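Local coordinates for Xyn30D (PDB 4QB6), which probably hydrolyses glucuronoxylan as a modular xylanase, represented here by its calcium-binding CBM35 module, which binds the glucuronic acid of aldouronic acid, at residues Thr55-Pro58 against Gly64-Asn67; Ser126-Lys131 against Asn155-Thr160; Val66-Asn69 against Ala75-Trp78. All blocks are in the same frame, centred on the assembly; numbering follows the deposited sequence.

Interaction 1: Thr55-Pro58 against Gly64-Asn67; sequences TLYP and GYVN. With CA (calcium ion), chain D; CA (calcium ion), chain C; GCU (alpha-D-glucopyranuronic acid), chain B.
The phenol of Tyr-65 lies against the backbone of the Thr-55 to Tyr-57 loop, its CE2 3.9 Å from Thr-55 CA. Its CG sits between the backbone N and the carbonyl carbon (chi1 57°), the more crowded setting, which swings the ring away from its own strand against the loop. There its hydroxyl accepts a nearly straight bond from Tyr-57 N (N to OH 3.1 Å, 164° at the hydrogen). Leu-56 CB and Tyr-57 CD2 close round the same OH, the latter at 3.3 Å, and the two tyrosine side chains cross obliquely. Strands 51-54 and 65-68 form a beta hairpin, and this loop joins them at the sugar-binding end of the CBM35 beta-sandwich. A phenylalanine in place of Tyr-65 would probably leave Tyr-57 N without its acceptor and the loop free to shift. Tyr-57 OH is hydrogen-bonded to O2 of the glucuronic acid (2.9 Å), and that O2 lies at the edge of the Tyr-57 ring, near its plane. Leu-56 CG covers one face of that ring. At the far end, Thr-55 CG2 meets Gly-64 CA, while Gly-64 O binds a calcium ion at 2.4 Å.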
ATOM      1  N   THR A  55       9.330  -9.229  -9.547  1.00 12.07           N
ATOM      2  CA  THR A  55      10.651  -8.604  -9.507  1.00 13.15           C
ATOM      3  C   THR A  55      11.052  -8.087 -10.886  1.00 13.55           C
ATOM      4  O   THR A  55      12.216  -7.745 -11.104  1.00 15.28           O
ATOM      5  CB  THR A  55      11.712  -9.593  -9.023  1.00 14.35           C
ATOM      6  OG1 THR A  55      11.735 -10.720  -9.915  1.00 16.23           O
ATOM      7  CG2 THR A  55      11.453 -10.048  -7.593  1.00 15.76           C
ATOM      8  N   LEU A  56      10.112  -7.963 -11.807  1.00 12.70           N
ATOM      9  CA  LEU A  56      10.429  -7.639 -13.205  1.00 14.09           C
ATOM     10  C   LEU A  56      11.069  -6.266 -13.327  1.00 13.34           C
ATOM     11  O   LEU A  56      12.059  -6.086 -14.052  1.00 15.41           O
ATOM     12  CB  LEU A  56       9.145  -7.702 -14.039  1.00 16.05           C
ATOM     13  CG  LEU A  56       9.239  -7.318 -15.512  1.00 18.66           C
ATOM     14  CD1 LEU A  56      10.220  -8.243 -16.224  1.00 20.56           C
ATOM     15  CD2 LEU A  56       7.854  -7.375 -16.137  1.00 19.90           C
ATOM     16  N   TYR A  57      10.486  -5.258 -12.695  1.00 10.88           N
ATOM     17  CA  TYR A  57      10.973  -3.865 -12.803  1.00 10.84           C
ATOM     18  C   TYR A  57      11.906  -3.580 -11.652  1.00 10.17           C
ATOM     19  O   TYR A  57      11.591  -3.847 -10.492  1.00 11.38           O
ATOM     20  CB  TYR A  57       9.809  -2.881 -12.811  1.00 11.09           C
ATOM     21  CG  TYR A  57       8.957  -3.081 -14.009  1.00 12.12           C
ATOM     22  CD1 TYR A  57       9.429  -2.766 -15.273  1.00 13.36           C
ATOM     23  CD2 TYR A  57       7.708  -3.677 -13.905  1.00 13.09           C
ATOM     24  CE1 TYR A  57       8.651  -2.999 -16.409  1.00 14.98           C
ATOM     25  CE2 TYR A  57       6.944  -3.906 -15.021  1.00 13.99           C
ATOM     26  CZ  TYR A  57       7.429  -3.593 -16.253  1.00 14.49           C
ATOM     27  OH  TYR A  57       6.617  -3.826 -17.361  1.00 18.66           O
ATOM     28  N   PRO A  58      13.091  -3.039 -11.942  1.00  9.53           N
ATOM     29  CA  PRO A  58      14.091  -2.798 -10.926  1.00  9.55           C
ATOM     30  C   PRO A  58      13.756  -1.585 -10.049  1.00  9.18           C
ATOM     31  O   PRO A  58      12.963  -0.737 -10.426  1.00  9.26           O
ATOM     32  CB  PRO A  58      15.353  -2.560 -11.756  1.00  9.85           C
ATOM     33  CG  PRO A  58      14.852  -1.984 -12.995  1.00 10.12           C
ATOM     34  CD  PRO A  58      13.572  -2.706 -13.289  1.00  9.60           C
ATOM     35  N   GLY A  64      11.039  -7.745  -3.527  1.00 10.71           N
ATOM     36  CA  GLY A  64      10.221  -7.529  -4.698  1.00 10.01           C
ATOM     37  C   GLY A  64       9.184  -6.460  -4.463  1.00  8.51           C
ATOM     38  O   GLY A  64       9.385  -5.569  -3.670  1.00  8.70           O
ATOM     39  N   TYR A  65       8.086  -6.588  -5.202  1.00  8.29           N
ATOM     40  CA  TYR A  65       6.938  -5.698  -5.068  1.00  7.92           C
ATOM     41  C   TYR A  65       5.715  -6.513  -5.377  1.00  7.98           C
ATOM     42  O   TYR A  65       5.808  -7.654  -5.851  1.00  8.96           O
ATOM     43  CB  TYR A  65       7.058  -4.463  -5.985  1.00  8.15           C
ATOM     44  CG  TYR A  65       7.228  -4.810  -7.434  1.00  8.33           C
ATOM     45  CD1 TYR A  65       6.142  -5.048  -8.252  1.00  8.49           C
ATOM     46  CD2 TYR A  65       8.495  -4.908  -8.008  1.00  8.81           C
ATOM     47  CE1 TYR A  65       6.293  -5.412  -9.567  1.00  9.59           C
ATOM     48  CE2 TYR A  65       8.667  -5.252  -9.326  1.00  9.42           C
ATOM     49  CZ  TYR A  65       7.557  -5.498 -10.112  1.00  9.52           C
ATOM     50  OH  TYR A  65       7.759  -5.862 -11.429  1.00 11.56           O
ATOM     51  N   VAL A  66       4.549  -5.932  -5.125  1.00  7.33           N
ATOM     52  CA  VAL A  66       3.284  -6.646  -5.400  1.00  7.46           C
ATOM     53  C   VAL A  66       2.619  -6.050  -6.627  1.00  7.45           C
ATOM     54  O   VAL A  66       2.483  -4.818  -6.740  1.00  7.87           O
ATOM     55  CB  VAL A  66       2.360  -6.599  -4.192  1.00  8.11           C
ATOM     56  CG1 VAL A  66       0.995  -7.173  -4.549  1.00  8.26           C
ATOM     57  CG2 VAL A  66       2.986  -7.353  -3.038  1.00  8.61           C
ATOM     58  N   ASN A  67       2.175  -6.923  -7.519  1.00  7.49           N
ATOM     59  CA  ASN A  67       1.421  -6.571  -8.674  1.00  7.93           C
ATOM     60  C   ASN A  67      -0.027  -6.980  -8.445  1.00  7.81           C
ATOM     61  O   ASN A  67      -0.314  -8.172  -8.256  1.00  8.60           O
ATOM     62  CB  ASN A  67       2.034  -7.313  -9.870  1.00  8.65           C
ATOM     63  CG  ASN A  67       1.321  -7.032 -11.142  1.00  9.93           C
ATOM     64  OD1 ASN A  67       0.302  -6.378 -11.147  1.00  9.46           O
ATOM     65  ND2 ASN A  67       1.831  -7.547 -12.251  1.00 12.37           N
TER
HETATM   66 CA    CA D 204       9.335  -4.333  -1.646  1.00  8.45          CA
HETATM   67 CA    CA C 203      -1.284  -4.997 -12.215  1.00  8.23          CA
HETATM   68  C1  GCU B   2       2.188  -4.519 -17.013  1.00 17.30           C
HETATM   69  C2  GCU B   2       3.303  -4.563 -16.001  1.00 16.50           C
HETATM   70  C3  GCU B   2       2.801  -4.940 -14.624  1.00 16.47           C
HETATM   71  C4  GCU B   2       1.585  -4.000 -14.233  1.00 13.77           C
HETATM   72  C5  GCU B   2       0.523  -4.125 -15.309  1.00 14.37           C
HETATM   73  C6  GCU B   2      -0.662  -3.290 -15.051  1.00 13.87           C
HETATM   74  O2  GCU B   2       4.370  -5.425 -16.474  1.00 18.07           O
HETATM   75  O3  GCU B   2       3.779  -4.841 -13.594  1.00 15.22           O
HETATM   76  O4  GCU B   2       1.018  -4.493 -13.001  1.00 10.35           O
HETATM   77  O5  GCU B   2       1.144  -3.693 -16.502  1.00 16.25           O
HETATM   78  O6A GCU B   2      -1.272  -3.435 -13.981  1.00 10.58           O
HETATM   79  O6B GCU B   2      -1.030  -2.474 -15.886  1.00 16.45           O
HETATM   80  O   HOH W   1      -0.446  -3.620 -10.358  1.00  8.50           O
HETATM   81  O   HOH W   2      -1.224  -6.855 -13.747  1.00 12.71           O

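Interaction 2: Ser126-Lys131 against Asn155-Thr160; sequences STWGEK and NMDNIT. With CA (calcium ion), chain D; GCU (alpha-D-glucopyranuronic acid), chain B.
Trp-128 and Asp-157 are brought together by two different first torsions. In Trp-128, CG is anti to the carbonyl carbon (chi1 -62°), and the indole extends toward 155-160; in Asp-157, CG is anti to the backbone N (chi1 -173°), which turns the carboxylate toward a calcium ion. The CB of Asp-157, directed toward 126-131 by the backbone, meets the indole. The benzo part of the tryptophan does the touching: CZ3 lies 3.7 Å from Asp-157 CB and 3.8 Å from the backbone O of Asn-155. The two side chains cross at about a right angle, with the ring and carboxylate planes 50° apart. A tryptophan suits this place because it is long enough to bridge backbones that do not pair, since strand 87-96 runs between them. Its polar end is used as well, NE1 being hydrogen-bonded to Pro-58 O.

Asp-157 grips calcium twice, through OD1 at 2.3 Å and through its own backbone O at 2.6 Å. The other carboxylate oxygen, OD2, forms a salt bridge with Arg-94, so the group is held from two directions and its negative charge is probably well compensated. Asp-157 and Asn-158 both face Arg-94, a classic beta bulge. Glu-41, Glu-43, Thr-61 and Gly-64 complete this calcium site, set in the antiparallel beta-sandwich of the carbohydrate-binding module.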
ATOM      1  N   SER A 126       9.311   1.508 -13.697  1.00  8.53           N
ATOM      2  CA  SER A 126      10.514   1.561 -12.850  1.00  8.57           C
ATOM      3  C   SER A 126      10.783   2.940 -12.262  1.00  7.90           C
ATOM      4  O   SER A 126      11.865   3.195 -11.747  1.00  8.21           O
ATOM      5  CB  SER A 126      11.743   0.957 -13.535  1.00  8.81           C
ATOM      6  OG  SER A 126      12.255   1.778 -14.562  1.00  9.68           O
ATOM      7  N   THR A 127       9.775   3.805 -12.279  1.00  8.04           N
ATOM      8  CA  THR A 127       9.818   5.055 -11.514  1.00  8.15           C
ATOM      9  C   THR A 127       8.991   4.819 -10.260  1.00  8.22           C
ATOM     10  O   THR A 127       7.753   4.673 -10.320  1.00  8.70           O
ATOM     11  CB  THR A 127       9.281   6.264 -12.255  1.00  8.82           C
ATOM     12  OG1 THR A 127      10.109   6.457 -13.411  1.00  9.87           O
ATOM     13  CG2 THR A 127       9.307   7.502 -11.376  1.00  9.22           C
ATOM     14  N   TRP A 128       9.656   4.793  -9.124  1.00  7.87           N
ATOM     15  CA  TRP A 128       9.025   4.548  -7.838  1.00  8.57           C
ATOM     16  C   TRP A 128       8.758   5.865  -7.170  1.00  9.53           C
ATOM     17  O   TRP A 128       9.695   6.570  -6.771  1.00 12.42           O
ATOM     18  CB  TRP A 128       9.913   3.655  -6.982  1.00  8.47           C
ATOM     19  CG  TRP A 128      10.131   2.323  -7.611  1.00  8.37           C
ATOM     20  CD1 TRP A 128      11.168   1.969  -8.412  1.00  9.00           C
ATOM     21  CD2 TRP A 128       9.256   1.180  -7.562  1.00  8.20           C
ATOM     22  NE1 TRP A 128      11.008   0.670  -8.833  1.00  9.01           N
ATOM     23  CE2 TRP A 128       9.849   0.156  -8.314  1.00  8.58           C
ATOM     24  CE3 TRP A 128       8.039   0.917  -6.914  1.00  8.06           C
ATOM     25  CZ2 TRP A 128       9.254  -1.083  -8.477  1.00  8.53           C
ATOM     26  CZ3 TRP A 128       7.450  -0.303  -7.099  1.00  8.47           C
ATOM     27  CH2 TRP A 128       8.070  -1.292  -7.833  1.00  8.59           C
ATOM     28  N   GLY A 129       7.491   6.233  -7.093  1.00  8.97           N
ATOM     29  CA  GLY A 129       7.063   7.446  -6.433  1.00  9.01           C
ATOM     30  C   GLY A 129       6.515   7.171  -5.064  1.00  8.86           C
ATOM     31  O   GLY A 129       6.454   6.025  -4.600  1.00  9.49           O
ATOM     32  N   GLU A 130       6.085   8.216  -4.401  1.00 10.30           N
ATOM     33  CA  GLU A 130       5.555   8.141  -3.052  1.00 11.29           C
ATOM     34  C   GLU A 130       4.239   8.855  -2.959  1.00 11.53           C
ATOM     35  O   GLU A 130       4.012   9.882  -3.629  1.00 13.54           O
ATOM     36  CB  GLU A 130       6.574   8.726  -2.047  1.00 13.84           C
ATOM     37  CG  GLU A 130       7.817   7.843  -1.933  1.00 16.48           C
ATOM     38  CD  GLU A 130       8.908   8.326  -0.990  1.00 19.93           C
ATOM     39  OE1 GLU A 130       8.902   9.512  -0.621  1.00 23.61           O
ATOM     40  OE2 GLU A 130       9.787   7.492  -0.663  1.00 24.34           O
ATOM     41  N   LYS A 131       3.368   8.330  -2.130  1.00 10.48           N
ATOM     42  CA  LYS A 131       2.114   8.986  -1.803  1.00 10.67           C
ATOM     43  C   LYS A 131       1.882   8.804  -0.349  1.00 10.01           C
ATOM     44  O   LYS A 131       1.997   7.669   0.171  1.00  9.32           O
ATOM     45  CB  LYS A 131       0.981   8.358  -2.565  1.00 11.66           C
ATOM     46  CG  LYS A 131      -0.381   8.852  -2.131  1.00 13.10           C
ATOM     47  CD  LYS A 131      -1.471   8.110  -2.873  1.00 13.96           C
ATOM     48  CE  LYS A 131      -2.795   8.251  -2.174  1.00 14.86           C
ATOM     49  NZ  LYS A 131      -3.322   9.611  -2.341  1.00 15.42           N
ATOM     50  N   ASN A 155       1.785  -0.902  -8.956  1.00  6.96           N
ATOM     51  CA  ASN A 155       2.665  -1.896  -8.403  1.00  6.84           C
ATOM     52  C   ASN A 155       3.178  -1.361  -7.058  1.00  6.97           C
ATOM     53  O   ASN A 155       3.613  -0.201  -6.977  1.00  8.19           O
ATOM     54  CB  ASN A 155       3.823  -2.207  -9.317  1.00  6.90           C
ATOM     55  CG  ASN A 155       3.427  -2.986 -10.542  1.00  7.57           C
ATOM     56  OD1 ASN A 155       2.340  -3.552 -10.632  1.00  7.88           O
ATOM     57  ND2 ASN A 155       4.354  -3.075 -11.483  1.00  8.20           N
ATOM     58  N   MET A 156       3.126  -2.149  -5.996  1.00  6.70           N
ATOM     59  CA  MET A 156       3.294  -1.644  -4.641  1.00  6.85           C
ATOM     60  C   MET A 156       4.539  -2.208  -4.018  1.00  6.83           C
ATOM     61  O   MET A 156       4.687  -3.433  -3.894  1.00  6.96           O
ATOM     62  CB  MET A 156       2.078  -2.017  -3.787  1.00  7.93           C
ATOM     63  CG  MET A 156       2.069  -1.382  -2.408  1.00  8.93           C
ATOM     64  SD  MET A 156       2.073   0.407  -2.399  1.00 10.99           S
ATOM     65  CE  MET A 156       0.574   0.818  -3.155  1.00 11.08           C
ATOM     66  N   ASP A 157       5.461  -1.339  -3.622  1.00  6.48           N
ATOM     67  CA  ASP A 157       6.751  -1.788  -3.080  1.00  7.46           C
ATOM     68  C   ASP A 157       6.734  -1.974  -1.583  1.00  7.49           C
ATOM     69  O   ASP A 157       7.182  -3.011  -1.083  1.00  7.85           O
ATOM     70  CB  ASP A 157       7.845  -0.796  -3.480  1.00  7.89           C
ATOM     71  CG  ASP A 157       9.226  -1.262  -3.118  1.00  8.73           C
ATOM     72  OD1 ASP A 157       9.454  -2.463  -2.910  1.00  8.82           O
ATOM     73  OD2 ASP A 157      10.087  -0.366  -3.059  1.00 10.64           O
ATOM     74  N   ASN A 158       6.258  -0.980  -0.872  1.00  7.27           N
ATOM     75  CA  ASN A 158       6.326  -0.962   0.599  1.00  8.03           C
ATOM     76  C   ASN A 158       5.452   0.153   1.105  1.00  8.35           C
ATOM     77  O   ASN A 158       4.974   0.989   0.302  1.00  7.91           O
ATOM     78  CB  ASN A 158       7.801  -0.848   1.110  1.00  8.93           C
ATOM     79  CG  ASN A 158       8.441   0.490   0.850  1.00  9.46           C
ATOM     80  OD1 ASN A 158       9.628   0.572   0.451  1.00 13.78           O
ATOM     81  ND2 ASN A 158       7.760   1.502   1.129  1.00  9.40           N
ATOM     82  N   ILE A 159       5.214   0.164   2.404  1.00  8.13           N
ATOM     83  CA  ILE A 159       4.681   1.324   3.102  1.00  8.99           C
ATOM     84  C   ILE A 159       5.596   1.707   4.236  1.00  8.78           C
ATOM     85  O   ILE A 159       6.342   0.863   4.793  1.00  9.27           O
ATOM     86  CB  ILE A 159       3.272   1.109   3.669  1.00  9.51           C
ATOM     87  CG1 ILE A 159       3.231  -0.086   4.629  1.00 10.21           C
ATOM     88  CG2 ILE A 159       2.301   0.979   2.530  1.00 10.07           C
ATOM     89  CD1 ILE A 159       1.921  -0.257   5.346  1.00 11.16           C
ATOM     90  N   THR A 160       5.602   2.983   4.566  1.00  8.59           N
ATOM     91  CA  THR A 160       6.293   3.477   5.777  1.00  9.56           C
ATOM     92  C   THR A 160       5.263   4.143   6.628  1.00  9.79           C
ATOM     93  O   THR A 160       4.489   4.979   6.132  1.00 11.20           O
ATOM     94  CB  THR A 160       7.430   4.417   5.433  1.00 10.57           C
ATOM     95  OG1 THR A 160       8.348   3.752   4.566  1.00 12.32           O
ATOM     96  CG2 THR A 160       8.168   4.891   6.682  1.00 11.35           C
TER
HETATM   97 CA    CA D 204       9.335  -4.333  -1.646  1.00  8.45          CA
HETATM   98  C1  GCU B   2       2.188  -4.519 -17.013  1.00 17.30           C
HETATM   99  C2  GCU B   2       3.303  -4.563 -16.001  1.00 16.50           C
HETATM  100  C3  GCU B   2       2.801  -4.940 -14.624  1.00 16.47           C
HETATM  101  C4  GCU B   2       1.585  -4.000 -14.233  1.00 13.77           C
HETATM  102  C5  GCU B   2       0.523  -4.125 -15.309  1.00 14.37           C
HETATM  103  C6  GCU B   2      -0.662  -3.290 -15.051  1.00 13.87           C
HETATM  104  O2  GCU B   2       4.370  -5.425 -16.474  1.00 18.07           O
HETATM  105  O3  GCU B   2       3.779  -4.841 -13.594  1.00 15.22           O
HETATM  106  O4  GCU B   2       1.018  -4.493 -13.001  1.00 10.35           O
HETATM  107  O5  GCU B   2       1.144  -3.693 -16.502  1.00 16.25           O
HETATM  108  O6A GCU B   2      -1.272  -3.435 -13.981  1.00 10.58           O
HETATM  109  O6B GCU B   2      -1.030  -2.474 -15.886  1.00 16.45           O

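Interaction 3: Val66-Asn69 against Ala75-Trp78; sequences VNFN and AIEW. With CA (calcium ion), chain C; GCU (alpha-D-glucopyranuronic acid), chain B.
The Phe-68 ring turns its edge to the backbone N of Ala-75, which lies near the ring plane 4.2 Å from CD1, while Ile-76 CD1 approaches the ring obliquely, 3.6 Å from CZ. The other flat group, the Trp-78 indole, has Ile-76 CG2 over one face, offset toward the rim, so the two branches of the isoleucine serve two different aromatic rings. This is core packing between the layers of the beta-sandwich. Strand 72-83 belongs to the five-stranded sheet, whereas strand 65-68 is joined to the opposite layer through the backbone bond of Val-66 with Met-156. The two short strands run 138° apart in direction with axes 8.4 Å distant, and side chains rather than backbone bonds connect them.

Ile-76 is the central piece. Its CG1 stands anti to the carbonyl carbon (chi1 -55°) and the chain then extends, which sends CD1 toward Val-66, which it meets tip to tip, 3.6 Å from CG1. The same methyl group reaches Phe-68, whose side chain crosses that of the isoleucine at about a right angle. A branched aliphatic residue with one long arm fits here, since it fills the wedge between valine and phenylalanine. Leu-48 lies against both Val-66 and Ile-76, and Ile-146 against Phe-68.

Alternation along the strand puts Val-66 and Phe-68 on the core while Asn-67 points away from it, into the sugar pocket. Its ND2 is hydrogen-bonded to Glu-54, a bond consistent with the amide being held with OD1 toward a calcium ion. That ion also takes Glu-152, two waters, and O4 and O6A of the glucuronic acid. Asn-67 OD1 and Phe-68 O, only 2.9 Å apart, are not bonded to each other; each binds the calcium.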
ATOM      1  N   VAL A  66       4.549  -5.932  -5.125  1.00  7.33           N
ATOM      2  CA  VAL A  66       3.284  -6.646  -5.400  1.00  7.46           C
ATOM      3  C   VAL A  66       2.619  -6.050  -6.627  1.00  7.45           C
ATOM      4  O   VAL A  66       2.483  -4.818  -6.740  1.00  7.87           O
ATOM      5  CB  VAL A  66       2.360  -6.599  -4.192  1.00  8.11           C
ATOM      6  CG1 VAL A  66       0.995  -7.173  -4.549  1.00  8.26           C
ATOM      7  CG2 VAL A  66       2.986  -7.353  -3.038  1.00  8.61           C
ATOM      8  N   ASN A  67       2.175  -6.923  -7.519  1.00  7.49           N
ATOM      9  CA  ASN A  67       1.421  -6.571  -8.674  1.00  7.93           C
ATOM     10  C   ASN A  67      -0.027  -6.980  -8.445  1.00  7.81           C
ATOM     11  O   ASN A  67      -0.314  -8.172  -8.256  1.00  8.60           O
ATOM     12  CB  ASN A  67       2.034  -7.313  -9.870  1.00  8.65           C
ATOM     13  CG  ASN A  67       1.321  -7.032 -11.142  1.00  9.93           C
ATOM     14  OD1 ASN A  67       0.302  -6.378 -11.147  1.00  9.46           O
ATOM     15  ND2 ASN A  67       1.831  -7.547 -12.251  1.00 12.37           N
ATOM     16  N   PHE A  68      -0.951  -6.023  -8.371  1.00  7.55           N
ATOM     17  CA  PHE A  68      -2.391  -6.346  -8.316  1.00  7.95           C
ATOM     18  C   PHE A  68      -2.810  -6.910  -9.649  1.00  8.14           C
ATOM     19  O   PHE A  68      -2.511  -6.338 -10.664  1.00  8.90           O
ATOM     20  CB  PHE A  68      -3.228  -5.088  -8.041  1.00  7.86           C
ATOM     21  CG  PHE A  68      -2.972  -4.391  -6.718  1.00  7.91           C
ATOM     22  CD1 PHE A  68      -3.717  -4.712  -5.581  1.00  8.37           C
ATOM     23  CD2 PHE A  68      -2.048  -3.344  -6.632  1.00  8.54           C
ATOM     24  CE1 PHE A  68      -3.546  -4.001  -4.424  1.00  8.62           C
ATOM     25  CE2 PHE A  68      -1.890  -2.658  -5.440  1.00  8.67           C
ATOM     26  CZ  PHE A  68      -2.619  -2.997  -4.340  1.00  8.82           C
ATOM     27  N   ASN A  69      -3.551  -8.008  -9.657  1.00  8.52           N
ATOM     28  CA  ASN A  69      -3.970  -8.556 -10.955  1.00  9.57           C
ATOM     29  C   ASN A  69      -5.363  -8.251 -11.399  1.00  9.28           C
ATOM     30  O   ASN A  69      -5.621  -8.198 -12.614  1.00 10.76           O
ATOM     31  CB  ASN A  69      -3.767 -10.050 -10.985  1.00 12.12           C
ATOM     32  CG  ASN A  69      -2.311 -10.419 -10.912  1.00 14.73           C
ATOM     33  OD1 ASN A  69      -1.916 -11.158 -10.038  1.00 17.95           O
ATOM     34  ND2 ASN A  69      -1.497  -9.817 -11.778  1.00 15.83           N
ATOM     35  N   ALA A  75      -6.167  -7.311  -3.447  1.00  7.45           N
ATOM     36  CA  ALA A  75      -5.857  -6.699  -2.140  1.00  7.87           C
ATOM     37  C   ALA A  75      -4.507  -7.081  -1.622  1.00  7.60           C
ATOM     38  O   ALA A  75      -3.997  -8.180  -1.880  1.00  8.21           O
ATOM     39  CB  ALA A  75      -6.910  -7.056  -1.105  1.00  8.60           C
ATOM     40  N   ILE A  76      -3.925  -6.162  -0.849  1.00  7.34           N
ATOM     41  CA  ILE A  76      -2.792  -6.429   0.017  1.00  7.45           C
ATOM     42  C   ILE A  76      -3.202  -6.092   1.433  1.00  7.75           C
ATOM     43  O   ILE A  76      -3.694  -4.984   1.677  1.00  8.09           O
ATOM     44  CB  ILE A  76      -1.576  -5.542  -0.363  1.00  7.63           C
ATOM     45  CG1 ILE A  76      -1.199  -5.690  -1.820  1.00  7.99           C
ATOM     46  CG2 ILE A  76      -0.413  -5.850   0.570  1.00  8.11           C
ATOM     47  CD1 ILE A  76      -0.175  -4.656  -2.280  1.00  8.40           C
ATOM     48  N   GLU A  77      -3.033  -7.028   2.366  1.00  8.33           N
ATOM     49  CA  GLU A  77      -3.323  -6.776   3.762  1.00  9.26           C
ATOM     50  C   GLU A  77      -2.086  -6.973   4.601  1.00  9.07           C
ATOM     51  O   GLU A  77      -1.488  -8.050   4.581  1.00  9.79           O
ATOM     52  CB  GLU A  77      -4.401  -7.744   4.248  1.00 11.36           C
ATOM     53  CG  GLU A  77      -4.800  -7.495   5.702  1.00 14.80           C
ATOM     54  CD  GLU A  77      -5.823  -8.459   6.283  1.00 21.07           C
ATOM     55  OE1 GLU A  77      -6.060  -9.534   5.697  1.00 27.46           O
ATOM     56  OE2 GLU A  77      -6.326  -8.167   7.406  1.00 26.06           O
ATOM     57  N   TRP A  78      -1.669  -5.912   5.289  1.00  9.03           N
ATOM     58  CA  TRP A  78      -0.631  -5.974   6.312  1.00  9.69           C
ATOM     59  C   TRP A  78      -1.299  -6.353   7.606  1.00 11.18           C
ATOM     60  O   TRP A  78      -2.231  -5.717   8.057  1.00 10.90           O
ATOM     61  CB  TRP A  78       0.063  -4.620   6.443  1.00  9.18           C
ATOM     62  CG  TRP A  78       0.974  -4.275   5.327  1.00  8.99           C
ATOM     63  CD1 TRP A  78       2.315  -4.527   5.269  1.00  9.32           C
ATOM     64  CD2 TRP A  78       0.637  -3.602   4.106  1.00  9.21           C
ATOM     65  NE1 TRP A  78       2.824  -4.056   4.099  1.00  9.65           N
ATOM     66  CE2 TRP A  78       1.826  -3.490   3.362  1.00  9.36           C
ATOM     67  CE3 TRP A  78      -0.548  -3.092   3.560  1.00  9.17           C
ATOM     68  CZ2 TRP A  78       1.879  -2.857   2.132  1.00  9.24           C
ATOM     69  CZ3 TRP A  78      -0.504  -2.474   2.338  1.00  9.62           C
ATOM     70  CH2 TRP A  78       0.707  -2.373   1.620  1.00  9.89           C
TER
HETATM   71 CA    CA C 203      -1.284  -4.997 -12.215  1.00  8.23          CA
HETATM   72  C1  GCU B   2       2.188  -4.519 -17.013  1.00 17.30           C
HETATM   73  C2  GCU B   2       3.303  -4.563 -16.001  1.00 16.50           C
HETATM   74  C3  GCU B   2       2.801  -4.940 -14.624  1.00 16.47           C
HETATM   75  C4  GCU B   2       1.585  -4.000 -14.233  1.00 13.77           C
HETATM   76  C5  GCU B   2       0.523  -4.125 -15.309  1.00 14.37           C
HETATM   77  C6  GCU B   2      -0.662  -3.290 -15.051  1.00 13.87           C
HETATM   78  O2  GCU B   2       4.370  -5.425 -16.474  1.00 18.07           O
HETATM   79  O3  GCU B   2       3.779  -4.841 -13.594  1.00 15.22           O
HETATM   80  O4  GCU B   2       1.018  -4.493 -13.001  1.00 10.35           O
HETATM   81  O5  GCU B   2       1.144  -3.693 -16.502  1.00 16.25           O
HETATM   82  O6A GCU B   2      -1.272  -3.435 -13.981  1.00 10.58           O
HETATM   83  O6B GCU B   2      -1.030  -2.474 -15.886  1.00 16.45           O
HETATM   84  O   HOH W   1      -0.446  -3.620 -10.358  1.00  8.50           O
HETATM   85  O   HOH W   2      -1.224  -6.855 -13.747  1.00 12.71           O

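Interactions 1 and 3 share Val-66 and Asn-67 on strand 65-68, their centres about 12 Å apart: one side of this strand serves the loop and the other the sandwich core. Interaction 2 is tied to both through Val-66 N and Met-156 O, 2.8 Å apart, and to the loop of interaction 1 through Trp-128 NE1 and Pro-58 O at 2.9 Å. Gly-64 and Asp-157 bind one calcium ion together, linking interactions 1 and 2 away from the sugar. The other ion, held by Asn-67 and Phe-68, touches the glucuronic acid directly. Tyr-57, Asn-67 and Asn-155 bring all three contacts to the sugar pocket, with Arg-102 adding a further hydrogen bond.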